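PDB 7EHU: chitin oligosaccharide binding protein NagB2 from Paenibacillus sp. FPU-7, which binds short chitin oligosaccharides such as N,N'-diacetylchitobiose and N,N',N''-triacetylchitotriose, probably delivering them to a membrane transporter as an extracellular solute-binding protein. Local coordinates for residues N95-G98 with G99-Q103; P386-D389 with A390-P394. All coordinates share one frame; numbering follows the deposited sequence.

Contact 1 of 2, residues N95-G98 with G99-Q103. With NAG (2-acetamido-2-deoxy-beta-D-glucopyranose), chain B; NAG (2-acetamido-2-deoxy-beta-D-glucopyranose), chain C.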
ATOM      1  N   ASN A  95     -13.688   1.719   0.809  1.00  7.77           N
ATOM      2  CA  ASN A  95     -12.258   1.801   0.576  1.00  7.67           C
ATOM      3  C   ASN A  95     -11.963   1.325  -0.849  1.00  7.42           C
ATOM      4  O   ASN A  95     -12.414   0.253  -1.273  1.00  8.32           O
ATOM      5  CB  ASN A  95     -11.519   0.945   1.599  1.00  8.90           C
ATOM      6  CG  ASN A  95     -10.019   1.032   1.436  1.00  8.50           C
ATOM      7  OD1 ASN A  95      -9.408   0.262   0.704  1.00  8.64           O
ATOM      8  ND2 ASN A  95      -9.406   1.961   2.139  1.00  8.66           N
ATOM      9  N   LEU A  96     -11.208   2.133  -1.587  1.00  7.44           N
ATOM     10  CA  LEU A  96     -10.992   1.998  -3.016  1.00  7.67           C
ATOM     11  C   LEU A  96      -9.534   2.286  -3.338  1.00  7.62           C
ATOM     12  O   LEU A  96      -8.924   3.187  -2.752  1.00  8.46           O
ATOM     13  CB  LEU A  96     -11.849   3.038  -3.745  1.00  8.02           C
ATOM     14  CG  LEU A  96     -11.689   3.166  -5.254  1.00  8.06           C
ATOM     15  CD1 LEU A  96     -12.179   1.924  -5.980  1.00  9.37           C
ATOM     16  CD2 LEU A  96     -12.451   4.402  -5.767  1.00  9.10           C
ATOM     17  N   PHE A  97      -8.974   1.561  -4.313  1.00  7.59           N
ATOM     18  CA  PHE A  97      -7.640   1.840  -4.825  1.00  7.82           C
ATOM     19  C   PHE A  97      -7.705   2.604  -6.142  1.00  8.11           C
ATOM     20  O   PHE A  97      -8.518   2.292  -7.017  1.00  8.76           O
ATOM     21  CB  PHE A  97      -6.832   0.551  -5.017  1.00  8.13           C
ATOM     22  CG  PHE A  97      -6.264   0.060  -3.717  1.00  8.29           C
ATOM     23  CD1 PHE A  97      -7.042  -0.699  -2.847  1.00  8.72           C
ATOM     24  CD2 PHE A  97      -4.978   0.421  -3.302  1.00  8.41           C
ATOM     25  CE1 PHE A  97      -6.559  -1.094  -1.614  1.00  8.98           C
ATOM     26  CE2 PHE A  97      -4.486   0.036  -2.073  1.00  8.94           C
ATOM     27  CZ  PHE A  97      -5.270  -0.721  -1.218  1.00  9.10           C
ATOM     28  N   GLY A  98      -6.772   3.540  -6.301  1.00  8.02           N
ATOM     29  CA  GLY A  98      -6.583   4.252  -7.540  1.00  8.42           C
ATOM     30  C   GLY A  98      -6.010   3.345  -8.611  1.00  8.42           C
ATOM     31  O   GLY A  98      -5.666   2.178  -8.390  1.00  8.93           O
ATOM     32  N   GLY A  99      -5.883   3.909  -9.804  1.00  8.63           N
ATOM     33  CA  GLY A  99      -5.353   3.167 -10.924  1.00  8.79           C
ATOM     34  C   GLY A  99      -6.363   2.191 -11.476  1.00  9.41           C
ATOM     35  O   GLY A  99      -7.549   2.520 -11.586  1.00  9.42           O
ATOM     36  N   ALA A 100      -5.896   0.970 -11.762  1.00  9.95           N
ATOM     37  CA  ALA A 100      -6.708  -0.037 -12.446  1.00  9.84           C
ATOM     38  C   ALA A 100      -8.086  -0.205 -11.821  1.00  8.92           C
ATOM     39  O   ALA A 100      -9.080  -0.230 -12.540  1.00 10.16           O
ATOM     40  CB  ALA A 100      -5.972  -1.386 -12.494  1.00 11.67           C
ATOM     41  N   ASP A 101      -8.169  -0.376 -10.494  1.00  9.64           N
ATOM     42  CA  ASP A 101      -9.472  -0.633  -9.876  1.00  8.66           C
ATOM     43  C   ASP A 101     -10.433   0.521 -10.155  1.00  9.14           C
ATOM     44  O   ASP A 101     -11.587   0.313 -10.551  1.00  9.69           O
ATOM     45  CB  ASP A 101      -9.337  -0.813  -8.361  1.00  9.01           C
ATOM     46  CG  ASP A 101      -8.665  -2.100  -7.951  1.00  9.88           C
ATOM     47  OD1 ASP A 101      -8.335  -2.980  -8.784  1.00 11.32           O
ATOM     48  OD2 ASP A 101      -8.393  -2.202  -6.736  1.00  9.74           O
ATOM     49  N   THR A 102      -9.991   1.755  -9.893  1.00  8.71           N
ATOM     50  CA  THR A 102     -10.830   2.935 -10.138  1.00  8.70           C
ATOM     51  C   THR A 102     -11.194   3.050 -11.608  1.00  9.32           C
ATOM     52  O   THR A 102     -12.334   3.363 -11.948  1.00  9.73           O
ATOM     53  CB  THR A 102     -10.100   4.205  -9.653  1.00  9.20           C
ATOM     54  OG1 THR A 102     -10.068   4.233  -8.226  1.00  9.71           O
ATOM     55  CG2 THR A 102     -10.797   5.461 -10.097  1.00 10.27           C
ATOM     56  N   GLN A 103     -10.235   2.815 -12.501  1.00  9.40           N
ATOM     57  CA  GLN A 103     -10.540   2.884 -13.922  1.00 10.26           C
ATOM     58  C   GLN A 103     -11.621   1.881 -14.290  1.00 10.31           C
ATOM     59  O   GLN A 103     -12.549   2.205 -15.033  1.00 10.94           O
ATOM     60  CB  GLN A 103      -9.268   2.618 -14.706  1.00 10.94           C
ATOM     61  CG  GLN A 103      -8.260   3.776 -14.615  1.00 12.79           C
ATOM     62  CD  GLN A 103      -6.823   3.324 -14.776  1.00 14.74           C
ATOM     63  OE1 GLN A 103      -6.544   2.233 -15.283  1.00 16.04           O
ATOM     64  NE2 GLN A 103      -5.899   4.168 -14.354  1.00 15.06           N
TER
HETATM   65  C1  NAG B   3      -1.796  -1.873   0.114  1.00  8.40           C
HETATM   66  C2  NAG B   3      -2.291  -2.879  -0.896  1.00  7.93           C
HETATM   67  C3  NAG B   3      -1.258  -3.086  -2.002  1.00  7.72           C
HETATM   68  C4  NAG B   3      -0.870  -1.747  -2.621  1.00  7.25           C
HETATM   69  C5  NAG B   3      -0.422  -0.772  -1.537  1.00  7.50           C
HETATM   70  C6  NAG B   3      -0.120   0.615  -2.062  1.00  7.98           C
HETATM   71  C7  NAG B   3      -3.894  -4.606  -0.227  1.00 10.11           C
HETATM   72  C8  NAG B   3      -4.079  -5.949   0.427  1.00 10.75           C
HETATM   73  N2  NAG B   3      -2.643  -4.146  -0.278  1.00  7.92           N
HETATM   74  O3  NAG B   3      -1.819  -3.958  -2.976  1.00  8.76           O
HETATM   75  O4  NAG B   3       0.205  -1.884  -3.545  1.00  8.29           O
HETATM   76  O5  NAG B   3      -1.455  -0.656  -0.545  1.00  7.91           O
HETATM   77  O6  NAG B   3      -1.255   1.205  -2.679  1.00  8.62           O
HETATM   78  O7  NAG B   3      -4.838  -3.973  -0.703  1.00 12.22           O
HETATM   79  C1  NAG C   2      -3.689   0.509   4.446  1.00  8.60           C
HETATM   80  C2  NAG C   2      -3.248   1.361   3.269  1.00  8.41           C
HETATM   81  C3  NAG C   2      -3.274   0.557   1.972  1.00  8.39           C
HETATM   82  C4  NAG C   2      -2.574  -0.786   2.129  1.00  8.39           C
HETATM   83  C5  NAG C   2      -3.144  -1.495   3.350  1.00  8.13           C
HETATM   84  C6  NAG C   2      -2.493  -2.820   3.662  1.00  9.49           C
HETATM   85  C7  NAG C   2      -3.804   3.764   3.538  1.00  9.29           C
HETATM   86  C8  NAG C   2      -4.865   4.797   3.336  1.00 10.70           C
HETATM   87  N2  NAG C   2      -4.117   2.523   3.139  1.00  8.36           N
HETATM   88  O3  NAG C   2      -2.660   1.350   0.968  1.00  8.14           O
HETATM   89  O4  NAG C   2      -2.852  -1.599   0.992  1.00  7.63           O
HETATM   90  O5  NAG C   2      -2.942  -0.661   4.498  1.00  8.31           O
HETATM   91  O6  NAG C   2      -3.144  -3.459   4.755  1.00 10.15           O
HETATM   92  O7  NAG C   2      -2.711   4.047   4.021  1.00 10.05           O
HETATM   93  O   HOH W   1     -10.352  -1.155  -5.176  1.00  9.91           O
HETATM   94  O   HOH W   2      -5.800  -0.597  -8.732  1.00  9.06           O

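Contact 2 of 2, residues P386-D389 with A390-P394. With NAG (2-acetamido-2-deoxy-beta-D-glucopyranose), chain B.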
ATOM      1  N   PRO A 386       4.537   4.488  -8.758  1.00 10.26           N
ATOM      2  CA  PRO A 386       3.372   3.863  -8.125  1.00 10.45           C
ATOM      3  C   PRO A 386       3.561   2.361  -7.984  1.00 10.16           C
ATOM      4  O   PRO A 386       4.433   1.747  -8.604  1.00 10.04           O
ATOM      5  CB  PRO A 386       2.241   4.178  -9.112  1.00 10.44           C
ATOM      6  CG  PRO A 386       2.933   4.214 -10.435  1.00 11.40           C
ATOM      7  CD  PRO A 386       4.278   4.851 -10.161  1.00 11.22           C
ATOM      8  N   ALA A 387       2.733   1.763  -7.138  1.00  9.74           N
ATOM      9  CA  ALA A 387       2.699   0.310  -7.048  1.00  9.91           C
ATOM     10  C   ALA A 387       2.203  -0.282  -8.361  1.00  9.44           C
ATOM     11  O   ALA A 387       1.337   0.284  -9.042  1.00  9.36           O
ATOM     12  CB  ALA A 387       1.806  -0.148  -5.909  1.00 10.31           C
ATOM     13  N   PHE A 388       2.758  -1.445  -8.722  1.00  9.47           N
ATOM     14  CA  PHE A 388       2.406  -2.068  -9.992  1.00  9.44           C
ATOM     15  C   PHE A 388       0.903  -2.341 -10.101  1.00  9.14           C
ATOM     16  O   PHE A 388       0.364  -2.366 -11.216  1.00 10.55           O
ATOM     17  CB  PHE A 388       3.202  -3.366 -10.214  1.00  9.95           C
ATOM     18  CG  PHE A 388       2.606  -4.542  -9.508  1.00 10.00           C
ATOM     19  CD1 PHE A 388       2.729  -4.686  -8.140  1.00 10.79           C
ATOM     20  CD2 PHE A 388       1.865  -5.471 -10.206  1.00 11.58           C
ATOM     21  CE1 PHE A 388       2.116  -5.736  -7.494  1.00 11.52           C
ATOM     22  CE2 PHE A 388       1.257  -6.521  -9.560  1.00 12.21           C
ATOM     23  CZ  PHE A 388       1.394  -6.656  -8.199  1.00 12.45           C
ATOM     24  N   ASP A 389       0.200  -2.517  -8.977  1.00  9.13           N
ATOM     25  CA  ASP A 389      -1.232  -2.823  -9.015  1.00  8.76           C
ATOM     26  C   ASP A 389      -2.086  -1.612  -9.332  1.00  8.38           C
ATOM     27  O   ASP A 389      -3.278  -1.769  -9.618  1.00  9.54           O
ATOM     28  CB  ASP A 389      -1.492  -3.597  -7.740  1.00 10.23           C
ATOM     29  CG  ASP A 389      -1.626  -2.774  -6.470  1.00 10.49           C
ATOM     30  OD1 ASP A 389      -1.996  -1.718  -6.187  1.00 11.17           O
ATOM     31  OD2 ASP A 389      -0.397  -2.823  -6.043  1.00 10.75           O
ATOM     32  N   ALA A 390      -1.478  -0.425  -9.412  1.00  9.13           N
ATOM     33  CA  ALA A 390      -2.160   0.704 -10.020  1.00  9.15           C
ATOM     34  C   ALA A 390      -2.184   0.598 -11.541  1.00  9.70           C
ATOM     35  O   ALA A 390      -3.038   1.226 -12.186  1.00 10.04           O
ATOM     36  CB  ALA A 390      -1.467   2.012  -9.639  1.00 11.13           C
ATOM     37  N   LEU A 391      -1.278  -0.198 -12.119  1.00  9.83           N
ATOM     38  CA  LEU A 391      -0.964  -0.158 -13.544  1.00 10.81           C
ATOM     39  C   LEU A 391      -1.367  -1.405 -14.312  1.00 11.46           C
ATOM     40  O   LEU A 391      -1.278  -1.394 -15.550  1.00 14.10           O
ATOM     41  CB  LEU A 391       0.555   0.008 -13.726  1.00 11.95           C
ATOM     42  CG  LEU A 391       1.213   1.173 -12.995  1.00 12.86           C
ATOM     43  CD1 LEU A 391       2.712   1.195 -13.221  1.00 12.84           C
ATOM     44  CD2 LEU A 391       0.584   2.487 -13.436  1.00 13.44           C
ATOM     45  N   VAL A 392      -1.710  -2.497 -13.632  1.00 10.99           N
ATOM     46  CA  VAL A 392      -2.059  -3.742 -14.295  1.00 12.08           C
ATOM     47  C   VAL A 392      -3.452  -4.163 -13.856  1.00 11.33           C
ATOM     48  O   VAL A 392      -3.958  -3.765 -12.806  1.00 11.00           O
ATOM     49  CB  VAL A 392      -1.041  -4.887 -14.083  1.00 12.67           C
ATOM     50  CG1 VAL A 392       0.353  -4.464 -14.495  1.00 13.11           C
ATOM     51  CG2 VAL A 392      -1.066  -5.370 -12.645  1.00 13.03           C
ATOM     52  N   GLN A 393      -4.057  -4.996 -14.678  1.00 11.55           N
ATOM     53  CA  GLN A 393      -5.408  -5.443 -14.431  1.00 12.57           C
ATOM     54  C   GLN A 393      -5.450  -6.333 -13.187  1.00 11.98           C
ATOM     55  O   GLN A 393      -4.473  -7.028 -12.884  1.00 11.87           O
ATOM     56  CB  GLN A 393      -5.892  -6.236 -15.639  1.00 14.08           C
ATOM     57  CG  GLN A 393      -5.965  -5.445 -16.958  1.00 16.23           C
ATOM     58  CD  GLN A 393      -4.650  -5.456 -17.828  1.00 17.94           C
ATOM     59  OE1 GLN A 393      -3.503  -5.549 -17.322  1.00 18.15           O
ATOM     60  NE2 GLN A 393      -4.835  -5.359 -19.153  1.00 18.18           N
ATOM     61  N   PRO A 394      -6.584  -6.334 -12.452  1.00 12.41           N
ATOM     62  CA  PRO A 394      -6.700  -7.184 -11.254  1.00 13.41           C
ATOM     63  C   PRO A 394      -6.305  -8.634 -11.472  1.00 12.77           C
ATOM     64  O   PRO A 394      -5.627  -9.233 -10.626  1.00 13.05           O
ATOM     65  CB  PRO A 394      -8.182  -7.022 -10.881  1.00 13.76           C
ATOM     66  CG  PRO A 394      -8.486  -5.620 -11.278  1.00 15.45           C
ATOM     67  CD  PRO A 394      -7.741  -5.431 -12.586  1.00 13.81           C
TER
HETATM   68  C1  NAG B   3      -1.796  -1.873   0.114  1.00  8.40           C
HETATM   69  C2  NAG B   3      -2.291  -2.879  -0.896  1.00  7.93           C
HETATM   70  C3  NAG B   3      -1.258  -3.086  -2.002  1.00  7.72           C
HETATM   71  C4  NAG B   3      -0.870  -1.747  -2.621  1.00  7.25           C
HETATM   72  C5  NAG B   3      -0.422  -0.772  -1.537  1.00  7.50           C
HETATM   73  C6  NAG B   3      -0.120   0.615  -2.062  1.00  7.98           C
HETATM   74  C7  NAG B   3      -3.894  -4.606  -0.227  1.00 10.11           C
HETATM   75  C8  NAG B   3      -4.079  -5.949   0.427  1.00 10.75           C
HETATM   76  N2  NAG B   3      -2.643  -4.146  -0.278  1.00  7.92           N
HETATM   77  O3  NAG B   3      -1.819  -3.958  -2.976  1.00  8.76           O
HETATM   78  O4  NAG B   3       0.205  -1.884  -3.545  1.00  8.29           O
HETATM   79  O5  NAG B   3      -1.455  -0.656  -0.545  1.00  7.91           O
HETATM   80  O6  NAG B   3      -1.255   1.205  -2.679  1.00  8.62           O
HETATM   81  O7  NAG B   3      -4.838  -3.973  -0.703  1.00 12.22           O
HETATM   82  O   HOH W   3      -4.331  -4.338 -10.045  1.00 10.56           O

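Contact 1 of 2, residues N95-G98 with G99-Q103
In the wall of the sugar pocket, the end of strand 93-97 turns into helix 100-107, and Phe97 meets Thr102 across this strand-to-helix turn. The hydroxyl OG1 of Thr102 donates to Phe97 O over 2.8 Å, coming from above the carbonyl plane, about 40° out of it. With OG1 anti to its own carbonyl carbon (chi1 -72°), the hydroxyl lies beside the Thr102 amide, and Thr102 N adds a weak second bond to the same oxygen. Leu96 crosses the threonine at about a right angle and lays CD2 against Thr102 OG1 at 3.4 Å, covering this polar group with a methyl. Gly99 is the N-cap, its O accepting from Gln103 N.

Asp101 turns back toward the strand, its CB 3.5 Å from Phe97 O. One water, 2.7 Å from Asp101 OD2, to which it donates, accepts from Phe97 N, and another joins Gly98 O to Asp101 N. The carboxylate also makes a salt bridge to Arg77, which in turn makes a cation-pi interaction with Phe97, so one arginine ties the aspartate to the pocket aromatic. The far end of the phenylalanine reaches the glycan: CZ is 3.3 Å from O7 of NAG (chain B) and 3.4 Å from O4 of NAG (chain C), the oxygen joining the two sugars, which sits at the ring edge.

Strand 93-97 runs parallel to strand 30-36 and antiparallel to strand 309-320, while Arg77 comes from helix 73-86 and the side chains of Leu96 and Thr102 both touch Phe133.

Contact 2 of 2, residues P386-D389 with A390-P394
Phe388 and Val392 meet side chain to side chain: the methyl CG2 of Val392 lies 3.8 Å from Phe388 CD2, approaching the ring obliquely. Over the centre of one face of the same ring sits CB of Asp389, 4.1 Å above its plane. Asp389 holds CG between its backbone N and carbonyl carbon (chi1 79°), the crowded position, and this turns the carboxylate into the pocket. There OD2 accepts a 2.7 Å hydrogen bond from O4 of NAG (chain B), and Ala387 CB rests against the same hydroxyl. OD1 is salt-bridged to Arg77. At the start of the loop, Pro386 crosses Leu391 at about a right angle, CG against CD1 at 4.1 Å.

Two backbone bonds turn the chain: Ala390 N donates to Ala387 O (2.9 Å) and Leu391 N to Phe388 O (2.9 Å). A water donates to both Asp389 O and Val392 O before helix 394-408 begins. Were Asp389 an alanine, the sugar O4 hydroxyl would probably lose its acceptor here, and the Arg77 guanidinium one of its carboxylate mates. The chemistry is thus divided: apolar groups and backbone bonds shape the loop, and one carboxylate, probably kept ionised by its arginine, offers a charged acceptor to the sugar.

Each contact is a local one within its own continuous stretch; both lie mainly in the interior and touch NAG (chain B), with centres about 9 Å apart. Contact 1 is wholly buried and joins a sheet strand to a helix; contact 2 is a loop between strand 383-385 and helix 394-408, with Pro386 and Leu391 partly exposed. To the sugar, contact 1 offers an aromatic ring and contact 2 a carboxylate. The two adjoin directly: Ala100 N probably bonds to Ala390 O at 2.9 Å, fastening the helix start to the loop. Arg77 serves an aspartate of each.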